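ZmpA Glycopeptidase (Clostridium perfringens, PDB 6XSX) is the catalytic module of a larger M60-family metalloprotease that probably cleaves the peptide backbone of glycosylated proteins. Local coordinates at residues K39-P50 against E231-I241; M253-F262 against G278-N286. All coordinates share one frame; numbering follows the deposited sequence.

In the fold
From the N terminus, the chain leaves helix 33-39, runs through 39-50 and enters strand 49-56 of the large mixed sheet. Contact 1 closes a loop of 180 residues when 231-241 returns alongside this linker and leads into strand 240-244 of the same sheet. The chain then makes the hairpin of strands 254-256 and 259-262, and contact 2 closes a much shorter loop of 15 residues when helix 277-286, with its HExxH sequence, packs on that hairpin. The two contacts follow in series, neither nested nor crossed. They meet where strands 240-244 and 259-262 pair.

Contact 1: residues K39-P50 against E231-I241; sequences KRKVWNFQDWQP and EVNSDFNFRYI
The linker between helix 33-39 and strand 49-56 lies against the loop that enters strand 240-244, and an aromatic cluster of Phe45, Phe238 and Tyr240 fills the middle of this contact in the M60 peptidase domain. Phe45 directs its edge at the face of Phe238, where Phe45 CD2 lies 3.7 Å from Phe238 CD1, while Tyr240 turns its own edge to the face of Phe45 with the planes at 90°. Phe236 CZ also reaches Phe45 CD2.

Toward the helix, Arg40 grips Ser234 side-on: NE donates at 2.8 Å to Ser234 O, which lies almost in the guanidinium plane, and NH2 donates at 3.2 Å to Ser234 OG, which is tilted from it. Phe236 CB covers one guanidinium face; Arg40 NH1 turns to Glu36 in a salt bridge. At the surface, Lys39 NZ pairs with the syn side of Glu231 OE2.

Toward the strands, Arg239 N donates almost straight to Gln46 O (171°). With its CG anti to the backbone N (chi1 -172°) and a bend at chi3, the Arg239 side chain brings NE to Trp48 O at 2.8 Å and NH2 to Gln49 OE1 at 2.8 Å, both near the guanidinium plane, while NH1 bonds Ser183 O and Thr186 O. Ile241 CD1 makes a CH-pi contact over the six-membered ring of Trp48, 3.7 Å from its centroid.

Contact 2: residues M253-F262 against G278-N286; sequences MNAGNGITGF and GFMHEMGHN
Glu282, the glutamate of an HExxH sequence on helix 277-286, lies against Met253 and Ala255 of the edge-strand hairpin 253-262. This is consistent with the strand-beside-helix layout of zincin metalloproteases, relatives in which the edge strand commonly borders the substrate cleft; no metal is bound to the two histidines here. Bent at chi2 (-43°), the Glu282 side chain folds along the hairpin, with CG 3.8 Å from Met253 CB and OE1 3.1 Å from Ala255 CB. Ala255 CB also touches the second histidine, resting on His285 CB at 3.7 Å. Across the hairpin, Thr260 OG1 lies 3.5 Å from Glu282 CB.

Strand 254-256 runs with the helix at only 21°, and a polar contact holds one end of the pair while an apolar one holds the other. Where the type I' turn enters strand 259-262, the Asn286 amide bonds two successive backbone groups: OD1 accepts from Gly258 N at 2.9 Å, the donor standing above the carbonyl plane, and ND2 donates to Ile259 O at 3.0 Å, in the plane of its own amide. At the far end, Met253 lays SD over the centre of the Phe279 ring in a Met-aromatic contact, 4.2 Å from the centroid, and Phe262 meets that ring obliquely.

Farther out, Tyr240 OH of the neighbouring strand is hydrogen-bonded to both Thr260 OG1 and Asn286 ND2, tying hairpin and helix to the sheet, while Met283 packs on Tyr240 and helix 206-224. A water joins Thr260 OG1 to the helix backbone by donating to Phe279 O at 2.7 Å.

Contact 1: residues K39-P50 against E231-I241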
# COMPACT_ATOMS: atom_id res chain seq x y z
N LYS A 39 -16.84 4.29 -7.46
CA LYS A 39 -16.62 4.32 -8.90
C LYS A 39 -15.27 3.69 -9.24
O LYS A 39 -15.13 3.04 -10.27
CB LYS A 39 -16.61 5.76 -9.42
CG LYS A 39 -17.94 6.49 -9.39
CD LYS A 39 -17.84 7.84 -10.04
CE LYS A 39 -19.12 8.64 -9.99
NZ LYS A 39 -18.85 10.05 -10.36
N ARG A 40 -14.28 3.87 -8.34
CA ARG A 40 -12.90 3.58 -8.66
C ARG A 40 -12.41 2.34 -7.92
O ARG A 40 -11.22 2.04 -7.95
CB ARG A 40 -12.04 4.80 -8.31
CG ARG A 40 -12.39 6.02 -9.14
CD ARG A 40 -11.85 7.28 -8.50
NE ARG A 40 -12.03 8.47 -9.33
CZ ARG A 40 -13.16 9.17 -9.43
NH1 ARG A 40 -14.24 8.79 -8.76
NH2 ARG A 40 -13.20 10.25 -10.20
N LYS A 41 -13.34 1.64 -7.25
CA LYS A 41 -13.11 0.40 -6.53
C LYS A 41 -12.12 0.59 -5.38
O LYS A 41 -11.45 -0.36 -4.98
CB LYS A 41 -12.63 -0.73 -7.44
CG LYS A 41 -13.38 -0.93 -8.75
CD LYS A 41 -14.82 -1.33 -8.60
CE LYS A 41 -15.41 -1.80 -9.91
NZ LYS A 41 -16.78 -2.33 -9.70
N VAL A 42 -12.02 1.80 -4.82
CA VAL A 42 -11.27 1.95 -3.57
C VAL A 42 -12.24 1.99 -2.40
O VAL A 42 -13.45 2.12 -2.59
CB VAL A 42 -10.27 3.12 -3.59
CG1 VAL A 42 -9.32 3.03 -4.78
CG2 VAL A 42 -10.98 4.47 -3.57
N TRP A 43 -11.70 1.89 -1.18
CA TRP A 43 -12.47 1.52 -0.01
C TRP A 43 -12.97 2.75 0.74
O TRP A 43 -12.43 3.12 1.77
CB TRP A 43 -11.62 0.60 0.90
CG TRP A 43 -12.42 -0.09 1.95
CD1 TRP A 43 -13.70 0.21 2.34
CD2 TRP A 43 -12.00 -1.19 2.79
NE1 TRP A 43 -14.10 -0.64 3.33
CE2 TRP A 43 -13.09 -1.51 3.63
CE3 TRP A 43 -10.83 -1.95 2.89
CZ2 TRP A 43 -13.03 -2.53 4.58
CZ3 TRP A 43 -10.77 -2.96 3.82
CH2 TRP A 43 -11.86 -3.25 4.66
N ASN A 44 -13.99 3.41 0.16
CA ASN A 44 -14.80 4.45 0.80
C ASN A 44 -13.95 5.48 1.52
O ASN A 44 -14.05 5.63 2.74
CB ASN A 44 -15.87 3.84 1.71
CG ASN A 44 -16.71 2.81 1.00
OD1 ASN A 44 -16.90 2.89 -0.21
ND2 ASN A 44 -17.17 1.81 1.73
N PHE A 45 -13.14 6.22 0.76
CA PHE A 45 -12.23 7.19 1.34
C PHE A 45 -13.05 8.33 1.95
O PHE A 45 -14.11 8.67 1.41
CB PHE A 45 -11.28 7.73 0.27
CG PHE A 45 -10.22 6.76 -0.19
CD1 PHE A 45 -10.20 5.44 0.25
CD2 PHE A 45 -9.25 7.16 -1.10
CE1 PHE A 45 -9.23 4.56 -0.20
CE2 PHE A 45 -8.27 6.28 -1.54
CZ PHE A 45 -8.26 4.98 -1.08
N GLN A 46 -12.56 8.88 3.07
CA GLN A 46 -13.14 10.06 3.70
C GLN A 46 -12.58 11.30 3.02
O GLN A 46 -11.71 11.21 2.15
CB GLN A 46 -12.82 10.09 5.20
CG GLN A 46 -13.03 8.76 5.92
CD GLN A 46 -14.44 8.23 5.76
OE1 GLN A 46 -14.65 7.11 5.27
NE2 GLN A 46 -15.41 9.04 6.14
N ASP A 47 -13.08 12.47 3.42
CA ASP A 47 -12.60 13.72 2.87
C ASP A 47 -12.59 14.80 3.95
O ASP A 47 -12.93 15.95 3.68
CB ASP A 47 -13.45 14.14 1.67
CG ASP A 47 -12.80 15.23 0.85
OD1 ASP A 47 -11.55 15.35 0.90
OD2 ASP A 47 -13.54 15.95 0.16
N TRP A 48 -12.16 14.40 5.16
CA TRP A 48 -12.06 15.30 6.30
C TRP A 48 -11.15 16.49 5.99
O TRP A 48 -10.04 16.30 5.48
CB TRP A 48 -11.53 14.54 7.52
CG TRP A 48 -12.39 13.39 7.96
CD1 TRP A 48 -13.66 13.09 7.56
CD2 TRP A 48 -12.03 12.42 8.94
NE1 TRP A 48 -14.11 11.98 8.22
CE2 TRP A 48 -13.13 11.55 9.08
CE3 TRP A 48 -10.90 12.22 9.73
CZ2 TRP A 48 -13.11 10.46 9.95
CZ3 TRP A 48 -10.88 11.14 10.59
CH2 TRP A 48 -11.97 10.28 10.69
N GLN A 49 -11.62 17.69 6.36
CA GLN A 49 -10.88 18.93 6.13
C GLN A 49 -10.65 19.65 7.46
O GLN A 49 -11.48 19.54 8.36
CB GLN A 49 -11.58 19.80 5.09
CG GLN A 49 -11.78 19.11 3.74
CD GLN A 49 -10.49 18.65 3.10
OE1 GLN A 49 -9.47 19.34 3.14
NE2 GLN A 49 -10.51 17.48 2.49
N PRO A 50 -9.48 20.33 7.61
CA PRO A 50 -9.04 20.88 8.90
C PRO A 50 -9.89 22.01 9.46
O PRO A 50 -10.43 22.82 8.70
CB PRO A 50 -7.65 21.48 8.59
CG PRO A 50 -7.66 21.70 7.08
CD PRO A 50 -8.50 20.57 6.54
N GLU A 231 -12.68 8.31 -16.22
CA GLU A 231 -13.22 8.67 -14.92
C GLU A 231 -12.71 7.69 -13.86
O GLU A 231 -12.26 8.12 -12.79
CB GLU A 231 -14.74 8.76 -14.92
CG GLU A 231 -15.27 9.46 -13.67
CD GLU A 231 -16.78 9.46 -13.48
OE1 GLU A 231 -17.48 8.82 -14.26
OE2 GLU A 231 -17.24 10.10 -12.53
N VAL A 232 -12.77 6.39 -14.16
CA VAL A 232 -12.39 5.34 -13.22
C VAL A 232 -10.88 5.33 -13.03
O VAL A 232 -10.37 4.58 -12.20
CB VAL A 232 -12.94 3.95 -13.61
CG1 VAL A 232 -14.47 3.95 -13.74
CG2 VAL A 232 -12.28 3.37 -14.86
N ASN A 233 -10.16 6.16 -13.80
CA ASN A 233 -8.71 6.23 -13.70
C ASN A 233 -8.27 7.64 -13.32
O ASN A 233 -7.12 8.00 -13.53
CB ASN A 233 -8.03 5.82 -15.01
CG ASN A 233 -8.13 4.34 -15.33
OD1 ASN A 233 -8.34 3.52 -14.44
ND2 ASN A 233 -7.96 4.00 -16.59
N SER A 234 -9.19 8.44 -12.75
CA SER A 234 -8.86 9.81 -12.37
C SER A 234 -8.80 9.96 -10.86
O SER A 234 -9.44 9.22 -10.12
CB SER A 234 -9.81 10.81 -12.98
OG SER A 234 -11.15 10.51 -12.60
N ASP A 235 -8.02 10.96 -10.43
CA ASP A 235 -7.98 11.45 -9.06
C ASP A 235 -9.36 12.01 -8.71
O ASP A 235 -10.18 12.24 -9.59
CB ASP A 235 -6.90 12.52 -8.94
CG ASP A 235 -6.37 12.71 -7.52
OD1 ASP A 235 -6.85 12.02 -6.59
OD2 ASP A 235 -5.49 13.53 -7.36
N PHE A 236 -9.62 12.20 -7.41
CA PHE A 236 -10.87 12.78 -6.95
C PHE A 236 -10.62 13.44 -5.59
O PHE A 236 -9.50 13.39 -5.09
CB PHE A 236 -11.98 11.72 -6.92
CG PHE A 236 -11.77 10.61 -5.92
CD1 PHE A 236 -10.86 9.60 -6.18
CD2 PHE A 236 -12.47 10.58 -4.73
CE1 PHE A 236 -10.67 8.57 -5.26
CE2 PHE A 236 -12.28 9.55 -3.81
CZ PHE A 236 -11.38 8.55 -4.08
N ASN A 237 -11.64 14.09 -5.01
CA ASN A 237 -11.45 14.76 -3.73
C ASN A 237 -11.54 13.74 -2.60
O ASN A 237 -12.60 13.16 -2.39
CB ASN A 237 -12.44 15.90 -3.50
CG ASN A 237 -12.28 17.06 -4.47
OD1 ASN A 237 -11.16 17.40 -4.84
ND2 ASN A 237 -13.38 17.66 -4.87
N PHE A 238 -10.42 13.54 -1.90
CA PHE A 238 -10.37 12.69 -0.72
C PHE A 238 -9.23 13.13 0.20
O PHE A 238 -8.36 13.90 -0.19
CB PHE A 238 -10.23 11.22 -1.11
CG PHE A 238 -8.92 10.85 -1.75
CD1 PHE A 238 -7.80 10.56 -0.98
CD2 PHE A 238 -8.81 10.75 -3.14
CE1 PHE A 238 -6.60 10.19 -1.57
CE2 PHE A 238 -7.62 10.38 -3.73
CZ PHE A 238 -6.51 10.11 -2.95
N ARG A 239 -9.24 12.63 1.44
CA ARG A 239 -8.08 12.79 2.29
C ARG A 239 -7.78 11.45 2.95
O ARG A 239 -8.55 10.99 3.79
CB ARG A 239 -8.25 13.92 3.31
CG ARG A 239 -6.97 14.24 4.08
CD ARG A 239 -7.14 15.32 5.14
NE ARG A 239 -7.39 16.64 4.57
CZ ARG A 239 -6.45 17.43 4.06
NH1 ARG A 239 -5.19 17.03 4.04
NH2 ARG A 239 -6.77 18.62 3.57
N TYR A 240 -6.68 10.81 2.52
CA TYR A 240 -6.30 9.53 3.10
C TYR A 240 -5.86 9.81 4.53
O TYR A 240 -5.20 10.82 4.79
CB TYR A 240 -5.16 8.88 2.31
CG TYR A 240 -4.91 7.44 2.72
CD1 TYR A 240 -5.52 6.39 2.05
CD2 TYR A 240 -4.13 7.15 3.81
CE1 TYR A 240 -5.32 5.07 2.45
CE2 TYR A 240 -3.92 5.85 4.23
CZ TYR A 240 -4.51 4.80 3.54
OH TYR A 240 -4.30 3.52 3.96
N ILE A 241 -6.21 8.89 5.45
CA ILE A 241 -5.98 9.09 6.87
C ILE A 241 -5.16 7.93 7.44
O ILE A 241 -5.55 6.77 7.30
CB ILE A 241 -7.32 9.22 7.63
CG1 ILE A 241 -8.16 10.38 7.09
CG2 ILE A 241 -7.09 9.32 9.14
CD1 ILE A 241 -9.65 10.19 7.25
O HOH W 1 -9.88 8.52 3.91
O HOH W 2 -7.79 16.47 0.91

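Contact 2: residues M253-F262 against G278-N286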
# COMPACT_ATOMS: atom_id res chain seq x y z
N MET A 253 -1.33 -3.63 12.67
CA MET A 253 -2.03 -2.47 12.14
C MET A 253 -3.34 -2.91 11.48
O MET A 253 -3.67 -4.10 11.49
CB MET A 253 -1.15 -1.73 11.12
CG MET A 253 0.08 -1.09 11.75
SD MET A 253 1.28 -0.50 10.53
CE MET A 253 2.80 -0.65 11.47
N ASN A 254 -4.11 -1.94 10.94
CA ASN A 254 -5.35 -2.26 10.24
C ASN A 254 -5.69 -1.22 9.17
O ASN A 254 -4.99 -0.21 9.01
CB ASN A 254 -6.51 -2.53 11.20
CG ASN A 254 -7.05 -1.28 11.85
OD1 ASN A 254 -6.53 -0.18 11.65
ND2 ASN A 254 -8.11 -1.44 12.63
N ALA A 255 -6.81 -1.49 8.46
CA ALA A 255 -7.21 -0.73 7.28
C ALA A 255 -8.72 -0.82 7.05
O ALA A 255 -9.38 -1.74 7.53
CB ALA A 255 -6.45 -1.24 6.08
N GLY A 256 -9.23 0.13 6.27
CA GLY A 256 -10.63 0.27 5.91
C GLY A 256 -11.02 1.74 5.79
O GLY A 256 -10.49 2.59 6.51
N ASN A 257 -11.92 2.04 4.84
CA ASN A 257 -12.56 3.35 4.76
C ASN A 257 -11.53 4.46 4.51
O ASN A 257 -11.72 5.60 4.93
CB ASN A 257 -13.43 3.61 5.99
CG ASN A 257 -14.56 2.60 6.13
OD1 ASN A 257 -15.46 2.56 5.28
ND2 ASN A 257 -14.50 1.77 7.15
N GLY A 258 -10.45 4.11 3.80
CA GLY A 258 -9.39 5.06 3.51
C GLY A 258 -8.64 5.50 4.76
O GLY A 258 -8.14 6.62 4.82
N ILE A 259 -8.57 4.61 5.75
CA ILE A 259 -7.87 4.88 6.99
C ILE A 259 -6.85 3.77 7.23
O ILE A 259 -7.21 2.59 7.17
CB ILE A 259 -8.88 5.00 8.16
CG1 ILE A 259 -9.79 6.22 7.99
CG2 ILE A 259 -8.17 5.00 9.50
CD1 ILE A 259 -11.15 6.10 8.68
N THR A 260 -5.60 4.15 7.52
CA THR A 260 -4.63 3.25 8.12
C THR A 260 -4.57 3.50 9.63
O THR A 260 -4.39 4.63 10.08
CB THR A 260 -3.23 3.43 7.52
OG1 THR A 260 -3.24 2.90 6.19
CG2 THR A 260 -2.14 2.76 8.34
N GLY A 261 -4.73 2.43 10.41
CA GLY A 261 -4.55 2.51 11.85
C GLY A 261 -3.17 1.96 12.22
O GLY A 261 -2.73 1.01 11.59
N PHE A 262 -2.50 2.61 13.18
CA PHE A 262 -1.22 2.15 13.69
C PHE A 262 -1.25 2.31 15.21
O PHE A 262 -1.96 3.16 15.73
CB PHE A 262 -0.06 2.93 13.06
CG PHE A 262 -0.20 4.43 13.15
CD1 PHE A 262 0.04 5.10 14.35
CD2 PHE A 262 -0.61 5.17 12.05
CE1 PHE A 262 -0.13 6.48 14.44
CE2 PHE A 262 -0.75 6.55 12.13
CZ PHE A 262 -0.53 7.20 13.33
N GLY A 278 4.45 -3.10 6.89
CA GLY A 278 3.34 -2.80 7.79
C GLY A 278 2.43 -1.68 7.28
O GLY A 278 1.23 -1.89 7.13
N PHE A 279 3.00 -0.51 6.97
CA PHE A 279 2.20 0.64 6.57
C PHE A 279 1.58 0.43 5.19
O PHE A 279 0.39 0.71 5.01
CB PHE A 279 3.01 1.94 6.61
CG PHE A 279 3.08 2.56 7.98
CD1 PHE A 279 2.09 3.44 8.41
CD2 PHE A 279 4.09 2.23 8.87
CE1 PHE A 279 2.13 4.00 9.68
CE2 PHE A 279 4.14 2.79 10.13
CZ PHE A 279 3.16 3.67 10.54
N MET A 280 2.38 -0.05 4.23
CA MET A 280 1.94 -0.07 2.85
C MET A 280 0.96 -1.22 2.60
O MET A 280 0.10 -1.13 1.73
CB MET A 280 3.14 -0.13 1.89
CG MET A 280 4.02 1.10 2.01
SD MET A 280 3.04 2.64 1.86
CE MET A 280 2.57 2.56 0.14
N HIS A 281 1.04 -2.27 3.42
CA HIS A 281 0.07 -3.35 3.35
C HIS A 281 -1.32 -2.81 3.66
O HIS A 281 -2.29 -3.18 2.99
CB HIS A 281 0.48 -4.51 4.27
CG HIS A 281 -0.57 -5.55 4.47
ND1 HIS A 281 -0.68 -6.66 3.64
CD2 HIS A 281 -1.55 -5.67 5.39
CE1 HIS A 281 -1.68 -7.41 4.05
NE2 HIS A 281 -2.24 -6.82 5.13
N GLU A 282 -1.42 -1.91 4.65
CA GLU A 282 -2.70 -1.30 5.00
C GLU A 282 -3.19 -0.38 3.90
O GLU A 282 -4.38 -0.36 3.61
CB GLU A 282 -2.62 -0.53 6.32
CG GLU A 282 -2.23 -1.41 7.51
CD GLU A 282 -2.92 -2.76 7.57
OE1 GLU A 282 -4.13 -2.82 7.29
OE2 GLU A 282 -2.24 -3.77 7.89
N MET A 283 -2.29 0.41 3.30
CA MET A 283 -2.73 1.29 2.23
C MET A 283 -3.25 0.43 1.07
O MET A 283 -4.26 0.76 0.45
CB MET A 283 -1.60 2.21 1.75
CG MET A 283 -2.02 3.14 0.63
SD MET A 283 -0.87 4.53 0.39
CE MET A 283 -1.17 5.44 1.90
N GLY A 284 -2.56 -0.70 0.83
CA GLY A 284 -2.95 -1.68 -0.18
C GLY A 284 -4.39 -2.17 -0.03
O GLY A 284 -5.13 -2.22 -1.01
N HIS A 285 -4.78 -2.52 1.20
CA HIS A 285 -6.14 -2.95 1.48
C HIS A 285 -7.12 -1.86 1.09
O HIS A 285 -8.22 -2.16 0.64
CB HIS A 285 -6.35 -3.20 2.98
CG HIS A 285 -5.89 -4.52 3.51
ND1 HIS A 285 -6.15 -5.71 2.85
CD2 HIS A 285 -5.24 -4.83 4.65
CE1 HIS A 285 -5.64 -6.70 3.56
NE2 HIS A 285 -5.08 -6.19 4.67
N ASN A 286 -6.74 -0.60 1.31
CA ASN A 286 -7.64 0.52 1.09
C ASN A 286 -7.81 0.80 -0.40
O ASN A 286 -8.82 1.37 -0.82
CB ASN A 286 -7.21 1.76 1.87
CG ASN A 286 -7.77 1.79 3.28
OD1 ASN A 286 -8.97 1.59 3.47
ND2 ASN A 286 -6.92 2.03 4.26
O HOH W 3 -0.81 3.14 5.19